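Local structure of bile salt hydrolase/transferase (Clostridium perfringens, 2BJF) at residues 2-6 with 171-175; 17-23 with 274-280; 231-236 with 255-259. The protein hydrolyses the amide bond of glycine- and taurine-conjugated bile salts, releasing free bile acids, and also acts as a bile acid amine N-acyltransferase. All blocks are in the same frame, centred on the assembly; numbering follows the deposited sequence.

Contact 1: 2-6 with 171-175; sequences CTGLA and GVLTN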
loop_
_atom_site.group_PDB
_atom_site.type_symbol
_atom_site.label_atom_id
_atom_site.label_comp_id
_atom_site.label_asym_id
_atom_site.label_seq_id
_atom_site.Cartn_x
_atom_site.Cartn_y
_atom_site.Cartn_z
ATOM N N CYS A 2 0.152 18.498 -10.710
ATOM C CA CYS A 2 -1.074 18.938 -11.435
ATOM C C CYS A 2 -1.969 17.754 -11.743
ATOM O O CYS A 2 -1.486 16.638 -11.942
ATOM C CB CYS A 2 -0.702 19.630 -12.745
ATOM S SG CYS A 2 0.523 20.923 -12.583
ATOM N N THR A 3 -3.273 18.003 -11.785
ATOM C CA THR A 3 -4.238 16.988 -12.186
ATOM C C THR A 3 -5.270 17.604 -13.122
ATOM O O THR A 3 -5.937 18.575 -12.765
ATOM C CB THR A 3 -4.945 16.343 -10.971
ATOM O OG1 THR A 3 -3.966 15.873 -10.035
ATOM C CG2 THR A 3 -5.819 15.175 -11.413
ATOM N N GLY A 4 -5.379 17.037 -14.321
ATOM C CA GLY A 4 -6.385 17.445 -15.297
ATOM C C GLY A 4 -7.581 16.514 -15.254
ATOM O O GLY A 4 -7.435 15.318 -14.992
ATOM N N LEU A 5 -8.764 17.067 -15.513
ATOM C CA LEU A 5 -10.013 16.309 -15.430
ATOM C C LEU A 5 -11.028 16.772 -16.470
ATOM O O LEU A 5 -11.236 17.973 -16.656
ATOM C CB LEU A 5 -10.618 16.423 -14.022
ATOM C CG LEU A 5 -11.984 15.787 -13.729
ATOM C CD1 LEU A 5 -11.954 14.270 -13.890
ATOM C CD2 LEU A 5 -12.472 16.167 -12.336
ATOM N N ALA A 6 -11.648 15.805 -17.142
ATOM C CA ALA A 6 -12.784 16.064 -18.024
ATOM C C ALA A 6 -13.996 15.291 -17.515
ATOM O O ALA A 6 -13.897 14.102 -17.208
ATOM C CB ALA A 6 -12.456 15.671 -19.458
ATOM N N GLY A 171 -10.045 10.205 -19.075
ATOM C CA GLY A 171 -10.613 11.497 -18.690
ATOM C C GLY A 171 -9.758 12.284 -17.713
ATOM O O GLY A 171 -10.207 13.293 -17.158
ATOM N N VAL A 172 -8.525 11.824 -17.501
ATOM C CA VAL A 172 -7.624 12.441 -16.525
ATOM C C VAL A 172 -6.180 12.529 -17.026
ATOM O O VAL A 172 -5.789 11.829 -17.966
ATOM C CB VAL A 172 -7.640 11.698 -15.149
ATOM C CG1 VAL A 172 -9.068 11.478 -14.643
ATOM C CG2 VAL A 172 -6.888 10.374 -15.227
ATOM N N LEU A 173 -5.399 13.393 -16.384
ATOM C CA LEU A 173 -3.960 13.492 -16.623
ATOM C C LEU A 173 -3.285 14.027 -15.367
ATOM O O LEU A 173 -3.870 14.827 -14.643
ATOM C CB LEU A 173 -3.667 14.418 -17.811
ATOM C CG LEU A 173 -2.235 14.452 -18.364
ATOM C CD1 LEU A 173 -1.852 13.109 -18.978
ATOM C CD2 LEU A 173 -2.068 15.571 -19.381
ATOM N N THR A 174 -2.066 13.573 -15.095
ATOM C CA THR A 174 -1.258 14.203 -14.050
ATOM C C THR A 174 0.093 14.648 -14.613
ATOM O O THR A 174 0.148 15.516 -15.487
ATOM C CB THR A 174 -1.095 13.322 -12.776
ATOM O OG1 THR A 174 -0.457 12.084 -13.110
ATOM C CG2 THR A 174 -2.449 13.051 -12.120
ATOM N N ASN A 175 1.169 14.049 -14.116
ATOM C CA ASN A 175 2.518 14.412 -14.526
ATOM C C ASN A 175 3.285 13.164 -14.974
ATOM O O ASN A 175 2.669 12.214 -15.461
ATOM C CB ASN A 175 3.216 15.175 -13.393
ATOM C CG ASN A 175 2.360 16.313 -12.839
ATOM O OD1 ASN A 175 1.770 16.195 -11.763
ATOM N ND2 ASN A 175 2.270 17.407 -13.585
#
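Asn-175 OD1 is gripped by two donors: the backbone N of Cys-2, 3.0 Å away, lies in the amide's carbonyl plane on a lone pair, and NH2 of Arg-228 supplies a second bond. The amide is held at its other end too, ND2 donating to the carbonyl of Asn-82. CG lies beside Asn-175's own backbone N (chi1 -49°), and the amide reaches across to the chain terminus, with ND2 3.8 Å from Cys-2 CB. Cys-2 is, as in other Ntn-hydrolases, the N-terminal residue taken to be the nucleophile, and Asn-175 also touches the bound taurine. Asparagine, offering both an acceptor and a donor, suits this place and probably helps to orient the amino terminus; Asp-21 OD2 takes a second bond from that same nitrogen.

Beyond it the segments run antiparallel. Gly-4 N to Leu-173 O is short, 2.7 Å and nearly straight (165°); Leu-173 N returns a bond to Gly-4 O, and Ala-6 N meets Gly-171 O at 2.9 Å. Gly-171 has a positive phi, which glycine adopts easily. On the face shared by Leu-5 and Val-172, CD1 meets CG1 at 4.1 Å.

Strand 172-173 closes this edge of the six-stranded sheet, with strand 14-22 on the other side of strand 3-8. Val-172 packs on helix 225-243 and Leu-5 on helix 249-257, while Leu-173 and Ala-6 touch strand 142-147.

Contact 2: 17-23 with 274-280; sequences GRNMDIE and DLTQYTS. With DXC ((3alpha,5beta,12alpha)-3,12-dihydroxycholan-24-oic acid), chain B.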
loop_
_atom_site.group_PDB
_atom_site.type_symbol
_atom_site.label_atom_id
_atom_site.label_comp_id
_atom_site.label_asym_id
_atom_site.label_seq_id
_atom_site.Cartn_x
_atom_site.Cartn_y
_atom_site.Cartn_z
ATOM N N GLY A 17 -10.922 21.023 -16.718
ATOM C CA GLY A 17 -10.100 21.874 -15.868
ATOM C C GLY A 17 -8.991 21.129 -15.163
ATOM O O GLY A 17 -8.640 20.009 -15.544
ATOM N N ARG A 18 -8.439 21.752 -14.124
ATOM C CA ARG A 18 -7.225 21.239 -13.496
ATOM C C ARG A 18 -6.934 21.786 -12.104
ATOM O O ARG A 18 -7.362 22.887 -11.752
ATOM C CB ARG A 18 -6.012 21.507 -14.403
ATOM C CG ARG A 18 -5.785 22.985 -14.764
ATOM C CD ARG A 18 -4.830 23.695 -13.800
ATOM N NE ARG A 18 -3.490 23.108 -13.816
ATOM C CZ ARG A 18 -2.575 23.326 -14.760
ATOM N NH1 ARG A 18 -2.834 24.130 -15.787
ATOM N NH2 ARG A 18 -1.390 22.734 -14.675
ATOM N N ASN A 19 -6.204 20.991 -11.327
ATOM C CA ASN A 19 -5.463 21.486 -10.176
ATOM C C ASN A 19 -4.127 22.028 -10.661
ATOM O O ASN A 19 -3.445 21.379 -11.461
ATOM C CB ASN A 19 -5.187 20.356 -9.178
ATOM C CG ASN A 19 -6.373 20.044 -8.284
ATOM O OD1 ASN A 19 -7.342 20.799 -8.213
ATOM N ND2 ASN A 19 -6.291 18.919 -7.583
ATOM N N MET A 20 -3.758 23.213 -10.182
ATOM C CA MET A 20 -2.425 23.754 -10.421
ATOM C C MET A 20 -1.563 23.508 -9.191
ATOM O O MET A 20 -1.766 24.138 -8.153
ATOM C CB MET A 20 -2.490 25.252 -10.732
ATOM C CG MET A 20 -1.129 25.958 -10.744
ATOM S SD MET A 20 -0.029 25.383 -12.045
ATOM C CE MET A 20 -0.871 26.024 -13.484
ATOM N N ASP A 21 -0.606 22.590 -9.317
ATOM C CA ASP A 21 0.250 22.209 -8.196
ATOM C C ASP A 21 1.663 22.764 -8.365
ATOM O O ASP A 21 2.489 22.187 -9.081
ATOM C CB ASP A 21 0.284 20.684 -8.026
ATOM C CG ASP A 21 -1.105 20.064 -7.905
ATOM O OD1 ASP A 21 -2.061 20.764 -7.503
ATOM O OD2 ASP A 21 -1.234 18.858 -8.205
ATOM N N ILE A 22 1.921 23.897 -7.713
ATOM C CA ILE A 22 3.233 24.558 -7.734
ATOM C C ILE A 22 3.539 25.204 -6.377
ATOM O O ILE A 22 2.632 25.433 -5.572
ATOM C CB ILE A 22 3.360 25.614 -8.874
ATOM C CG1 ILE A 22 2.157 26.565 -8.886
ATOM C CG2 ILE A 22 3.556 24.933 -10.237
ATOM C CD1 ILE A 22 2.256 27.696 -9.896
ATOM N N GLU A 23 4.819 25.484 -6.130
ATOM C CA GLU A 23 5.260 26.077 -4.864
ATOM C C GLU A 23 5.495 27.590 -4.971
ATOM O O GLU A 23 6.022 28.217 -4.045
ATOM C CB GLU A 23 6.516 25.358 -4.340
ATOM C CG GLU A 23 7.822 25.666 -5.090
ATOM C CD GLU A 23 8.061 24.788 -6.313
ATOM O OE1 GLU A 23 7.098 24.458 -7.039
ATOM O OE2 GLU A 23 9.235 24.440 -6.561
ATOM N N ASP A 274 4.766 22.599 -1.642
ATOM C CA ASP A 274 4.044 22.466 -2.899
ATOM C C ASP A 274 2.550 22.448 -2.581
ATOM O O ASP A 274 2.101 21.666 -1.738
ATOM C CB ASP A 274 4.465 21.173 -3.605
ATOM C CG ASP A 274 4.243 21.211 -5.110
ATOM O OD1 ASP A 274 3.693 22.203 -5.631
ATOM O OD2 ASP A 274 4.624 20.226 -5.779
ATOM N N LEU A 275 1.793 23.325 -3.238
ATOM C CA LEU A 275 0.362 23.485 -2.964
ATOM C C LEU A 275 -0.466 23.373 -4.232
ATOM O O LEU A 275 0.015 23.691 -5.319
ATOM C CB LEU A 275 0.075 24.865 -2.351
ATOM C CG LEU A 275 0.952 25.493 -1.266
ATOM C CD1 LEU A 275 0.419 26.869 -0.888
ATOM C CD2 LEU A 275 1.027 24.604 -0.046
ATOM N N THR A 276 -1.718 22.941 -4.088
ATOM C CA THR A 276 -2.711 23.162 -5.134
ATOM C C THR A 276 -3.107 24.633 -5.022
ATOM O O THR A 276 -3.965 25.002 -4.208
ATOM C CB THR A 276 -3.925 22.222 -5.002
ATOM O OG1 THR A 276 -3.489 20.868 -5.176
ATOM C CG2 THR A 276 -4.984 22.543 -6.059
ATOM N N GLN A 277 -2.459 25.466 -5.834
ATOM C CA GLN A 277 -2.639 26.917 -5.783
ATOM C C GLN A 277 -4.043 27.333 -6.210
ATOM O O GLN A 277 -4.646 28.216 -5.596
ATOM C CB GLN A 277 -1.591 27.625 -6.649
ATOM C CG GLN A 277 -0.143 27.399 -6.212
ATOM C CD GLN A 277 0.288 28.242 -5.015
ATOM O OE1 GLN A 277 1.342 27.998 -4.428
ATOM N NE2 GLN A 277 -0.516 29.238 -4.654
ATOM N N TYR A 278 -4.548 26.696 -7.263
ATOM C CA TYR A 278 -5.913 26.923 -7.737
ATOM C C TYR A 278 -6.512 25.685 -8.398
ATOM O O TYR A 278 -5.793 24.764 -8.801
ATOM C CB TYR A 278 -6.012 28.160 -8.656
ATOM C CG TYR A 278 -5.416 28.025 -10.044
ATOM C CD1 TYR A 278 -6.134 27.427 -11.082
ATOM C CD2 TYR A 278 -4.153 28.536 -10.329
ATOM C CE1 TYR A 278 -5.595 27.317 -12.362
ATOM C CE2 TYR A 278 -3.609 28.439 -11.607
ATOM C CZ TYR A 278 -4.331 27.822 -12.613
ATOM O OH TYR A 278 -3.789 27.725 -13.875
ATOM N N THR A 279 -7.837 25.674 -8.482
ATOM C CA THR A 279 -8.574 24.634 -9.179
ATOM C C THR A 279 -9.513 25.314 -10.163
ATOM O O THR A 279 -10.370 26.106 -9.765
ATOM C CB THR A 279 -9.371 23.754 -8.196
ATOM O OG1 THR A 279 -8.476 23.175 -7.239
ATOM C CG2 THR A 279 -10.108 22.640 -8.933
ATOM N N SER A 280 -9.329 25.020 -11.446
ATOM C CA SER A 280 -10.157 25.603 -12.495
ATOM C C SER A 280 -11.093 24.562 -13.097
ATOM O O SER A 280 -10.759 23.378 -13.173
ATOM C CB SER A 280 -9.292 26.240 -13.585
ATOM O OG SER A 280 -8.583 25.265 -14.327
HETATM C C1 DXC B . 10.084 30.869 -16.775
HETATM C C2 DXC B . 9.451 30.396 -18.083
HETATM C C3 DXC B . 8.404 31.375 -18.644
HETATM C C4 DXC B . 7.335 31.801 -17.621
HETATM C C5 DXC B . 8.016 32.245 -16.325
HETATM C C6 DXC B . 9.007 31.227 -15.757
HETATM C C7 DXC B . 7.801 30.789 -19.930
HETATM C C8 DXC B . 6.786 29.670 -19.686
HETATM C C9 DXC B . 5.746 29.992 -18.611
HETATM C C10 DXC B . 6.376 30.613 -17.345
HETATM C C11 DXC B . 5.013 28.724 -18.161
HETATM C C12 DXC B . 3.914 28.951 -17.121
HETATM C C13 DXC B . 4.510 29.625 -15.876
HETATM C C14 DXC B . 5.322 30.876 -16.250
HETATM C C15 DXC B . 4.419 27.786 -19.213
HETATM C C16 DXC B . 3.438 26.935 -18.399
HETATM C C17 DXC B . 3.442 27.496 -16.965
HETATM C C18 DXC B . 6.555 33.003 -18.152
HETATM C C19 DXC B . 2.139 27.171 -16.202
HETATM O O1 DXC B . 5.331 28.714 -15.128
HETATM O O2 DXC B . 10.911 29.827 -16.243
HETATM C C20 DXC B . 2.781 29.839 -17.672
HETATM C C21 DXC B . 1.976 25.661 -15.986
HETATM C C22 DXC B . 3.117 25.045 -15.169
HETATM C C23 DXC B . 2.714 23.756 -14.489
HETATM O O3 DXC B . 1.517 23.397 -14.499
HETATM O O4 DXC B . 3.614 23.092 -13.932
HETATM C C24 DXC B . 1.980 27.896 -14.862
#
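Met-20 lies across the ring of Tyr-278 in the antiparallel sheet of the Ntn-hydrolase fold, where strands 14-22 and 275-283 pair beside the bile acid pocket. Met-20 CB sits over one ring face in a CH-pi contact, 3.6 Å from the centroid. With CG anti to the backbone N (chi1 169°) and the chain then bent twice, its CE is brought over the centre of the Arg-18 guanidinium, 3.4 Å above the plane. A flexible thioether suits this place, since it can follow ring, guanidinium and ligand at once.

The guanidinium and the Tyr-278 ring are turned 65° apart. Arg-18 NE donates to Asn-19 O from well above the carbonyl plane, which helps fix the group's rotation; NH1 forms a salt bridge with Asp-69, which also accepts a hydrogen bond from Tyr-278 OH, and NH2 bonds to Gly-80 O. Arg-18 NH2 also comes within 3.0 Å of the deoxycholate carboxylate atom O3.

On the opposite face polar side chains run side by side: Thr-279 OG1 donates to Asn-19 OD1 at 2.8 Å. Asp-21 is met from above its carboxylate plane by Thr-276 OG1, 2.7 Å from Asp-21 OD1.

Contact 3: 231-236 with 255-259; sequences RVAFLR and ILNNV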
loop_
_atom_site.group_PDB
_atom_site.type_symbol
_atom_site.label_atom_id
_atom_site.label_comp_id
_atom_site.label_asym_id
_atom_site.label_seq_id
_atom_site.Cartn_x
_atom_site.Cartn_y
_atom_site.Cartn_z
ATOM N N ARG A 231 -6.006 7.651 -8.290
ATOM C CA ARG A 231 -7.133 8.132 -7.492
ATOM C C ARG A 231 -8.181 8.867 -8.328
ATOM O O ARG A 231 -9.362 8.533 -8.265
ATOM C CB ARG A 231 -6.664 8.998 -6.317
ATOM C CG ARG A 231 -5.917 8.217 -5.243
ATOM C CD ARG A 231 -6.176 8.767 -3.836
ATOM N NE ARG A 231 -5.781 10.170 -3.673
ATOM C CZ ARG A 231 -4.532 10.595 -3.485
ATOM N NH1 ARG A 231 -3.517 9.737 -3.450
ATOM N NH2 ARG A 231 -4.295 11.891 -3.337
ATOM N N VAL A 232 -7.747 9.840 -9.129
ATOM C CA VAL A 232 -8.683 10.623 -9.943
ATOM C C VAL A 232 -9.386 9.757 -11.000
ATOM O O VAL A 232 -10.573 9.943 -11.268
ATOM C CB VAL A 232 -8.025 11.910 -10.540
ATOM C CG1 VAL A 232 -6.952 11.580 -11.571
ATOM C CG2 VAL A 232 -9.075 12.843 -11.122
ATOM N N ALA A 233 -8.662 8.794 -11.569
ATOM C CA ALA A 233 -9.237 7.896 -12.573
ATOM C C ALA A 233 -10.403 7.084 -12.008
ATOM O O ALA A 233 -11.459 6.984 -12.638
ATOM C CB ALA A 233 -8.169 6.976 -13.140
ATOM N N PHE A 234 -10.213 6.520 -10.818
ATOM C CA PHE A 234 -11.239 5.685 -10.200
ATOM C C PHE A 234 -12.370 6.478 -9.537
ATOM O O PHE A 234 -13.522 6.051 -9.581
ATOM C CB PHE A 234 -10.614 4.668 -9.238
ATOM C CG PHE A 234 -9.964 3.507 -9.936
ATOM C CD1 PHE A 234 -10.718 2.403 -10.331
ATOM C CD2 PHE A 234 -8.602 3.522 -10.221
ATOM C CE1 PHE A 234 -10.121 1.322 -10.991
ATOM C CE2 PHE A 234 -7.993 2.450 -10.880
ATOM C CZ PHE A 234 -8.757 1.348 -11.266
ATOM N N LEU A 235 -12.049 7.629 -8.944
ATOM C CA LEU A 235 -13.082 8.511 -8.386
ATOM C C LEU A 235 -14.026 9.011 -9.477
ATOM O O LEU A 235 -15.240 9.081 -9.272
ATOM C CB LEU A 235 -12.465 9.704 -7.645
ATOM C CG LEU A 235 -11.702 9.460 -6.342
ATOM C CD1 LEU A 235 -11.172 10.779 -5.832
ATOM C CD2 LEU A 235 -12.556 8.789 -5.281
ATOM N N ARG A 236 -13.458 9.353 -10.632
ATOM C CA ARG A 236 -14.237 9.776 -11.794
ATOM C C ARG A 236 -15.116 8.634 -12.301
ATOM O O ARG A 236 -16.315 8.818 -12.520
ATOM C CB ARG A 236 -13.307 10.268 -12.907
ATOM C CG ARG A 236 -14.012 10.721 -14.174
ATOM C CD ARG A 236 -13.017 10.959 -15.296
ATOM N NE ARG A 236 -13.675 11.478 -16.492
ATOM C CZ ARG A 236 -14.152 10.727 -17.480
ATOM N NH1 ARG A 236 -14.043 9.404 -17.436
ATOM N NH2 ARG A 236 -14.739 11.302 -18.522
ATOM N N ILE A 255 -13.927 15.830 -6.744
ATOM C CA ILE A 255 -12.964 14.881 -7.303
ATOM C C ILE A 255 -11.533 15.413 -7.167
ATOM O O ILE A 255 -10.656 14.725 -6.640
ATOM C CB ILE A 255 -13.285 14.527 -8.783
ATOM C CG1 ILE A 255 -14.608 13.759 -8.876
ATOM C CG2 ILE A 255 -12.159 13.700 -9.396
ATOM C CD1 ILE A 255 -15.153 13.606 -10.294
ATOM N N LEU A 256 -11.307 16.643 -7.622
ATOM C CA LEU A 256 -9.965 17.227 -7.589
ATOM C C LEU A 256 -9.446 17.535 -6.183
ATOM O O LEU A 256 -8.236 17.502 -5.952
ATOM C CB LEU A 256 -9.872 18.458 -8.498
ATOM C CG LEU A 256 -9.864 18.193 -10.010
ATOM C CD1 LEU A 256 -9.665 19.489 -10.768
ATOM C CD2 LEU A 256 -8.791 17.187 -10.413
ATOM N N ASN A 257 -10.353 17.822 -5.247
ATOM C CA ASN A 257 -9.977 18.040 -3.843
ATOM C C ASN A 257 -9.223 16.842 -3.259
ATOM O O ASN A 257 -8.327 17.004 -2.429
ATOM C CB ASN A 257 -11.206 18.333 -2.971
ATOM C CG ASN A 257 -11.743 19.758 -3.130
ATOM O OD1 ASN A 257 -12.771 20.099 -2.541
ATOM N ND2 ASN A 257 -11.063 20.587 -3.918
ATOM N N ASN A 258 -9.591 15.641 -3.703
ATOM C CA ASN A 258 -8.991 14.411 -3.198
ATOM C C ASN A 258 -7.505 14.279 -3.532
ATOM O O ASN A 258 -6.756 13.621 -2.808
ATOM C CB ASN A 258 -9.758 13.194 -3.717
ATOM C CG ASN A 258 -9.212 11.889 -3.175
ATOM O OD1 ASN A 258 -8.434 11.206 -3.844
ATOM N ND2 ASN A 258 -9.596 11.546 -1.952
ATOM N N VAL A 259 -7.089 14.910 -4.629
ATOM C CA VAL A 259 -5.692 14.860 -5.066
ATOM C C VAL A 259 -4.970 16.203 -4.899
ATOM O O VAL A 259 -3.858 16.389 -5.398
ATOM C CB VAL A 259 -5.554 14.330 -6.523
ATOM C CG1 VAL A 259 -5.896 12.842 -6.588
ATOM C CG2 VAL A 259 -6.421 15.133 -7.496
#
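Arg-231 and Asn-258 join two helical parts that pack on the sheet of this Ntn-hydrolase fold: helix 225-243 and the end region of the next one, residues 255-259. The contact lies in the alpha layer, combining an arginine grip with packing of branched apolar side chains.

The polar part is a side-on grip by Arg-231 on one residue. NE donates to the side-chain OD1 of Asn-258 at 2.9 Å, and NH2 donates to the backbone O of the same residue at 3.1 Å, the second bond being the straighter (161° at the hydrogen). Both acceptors lie near the guanidinium plane, so the arginine meets them with its edge; the Asn-258 amide is turned 76° from that plane. Asn-258 carries CG anti to its own backbone N (chi1 -178°), a torsion that extends OD1 toward helix 225-243. Arginine suits this buried place because its several N-H groups can serve several carbonyls: NH1 is taken by the backbone oxygens of Pro-220 and Asp-222.

The apolar part is built from branched side chains. Val-232 and Ile-255 cross at about a right angle, their CG2 methyls meeting at 3.6 Å, and Leu-256 CD2 approaches the same valine methyl more distantly. Val-259 CG1 packs beside Arg-231, 3.9 Å from its CB, using the aliphatic base of a charged side chain as an apolar surface. Phe-223 of a second subunit packs on Asn-258, placing this part of the contact at a subunit interface.

Leu-235 serves both sides: its CB lies 4.4 Å from Ile-255 CG2, and its CD1 touches Asn-258 OD1 at 3.4 Å.

All three contacts are largely buried, but they differ in depth and chemistry. Contacts 1 and 2 are pairings within one antiparallel sheet, and they share it through neighbouring strands 3-8 and 14-22, joined by backbone bonds of Thr-3 with Asn-19 and Leu-5 with Gly-17. Contact 1 is nearest the chain centre; both reach the active site, contact 1 through Cys-2 and contact 2 through Arg-18 and Met-20 of the bile acid pocket. Contact 3 lies farther out, in the helical layer, and relies on methyl packing and an arginine grip instead of paired backbones. It meets the sheet through Arg-236 NE to Ala-6 O, and through Asn-19 ND2 to Leu-256 O, while its outer side reaches other subunits.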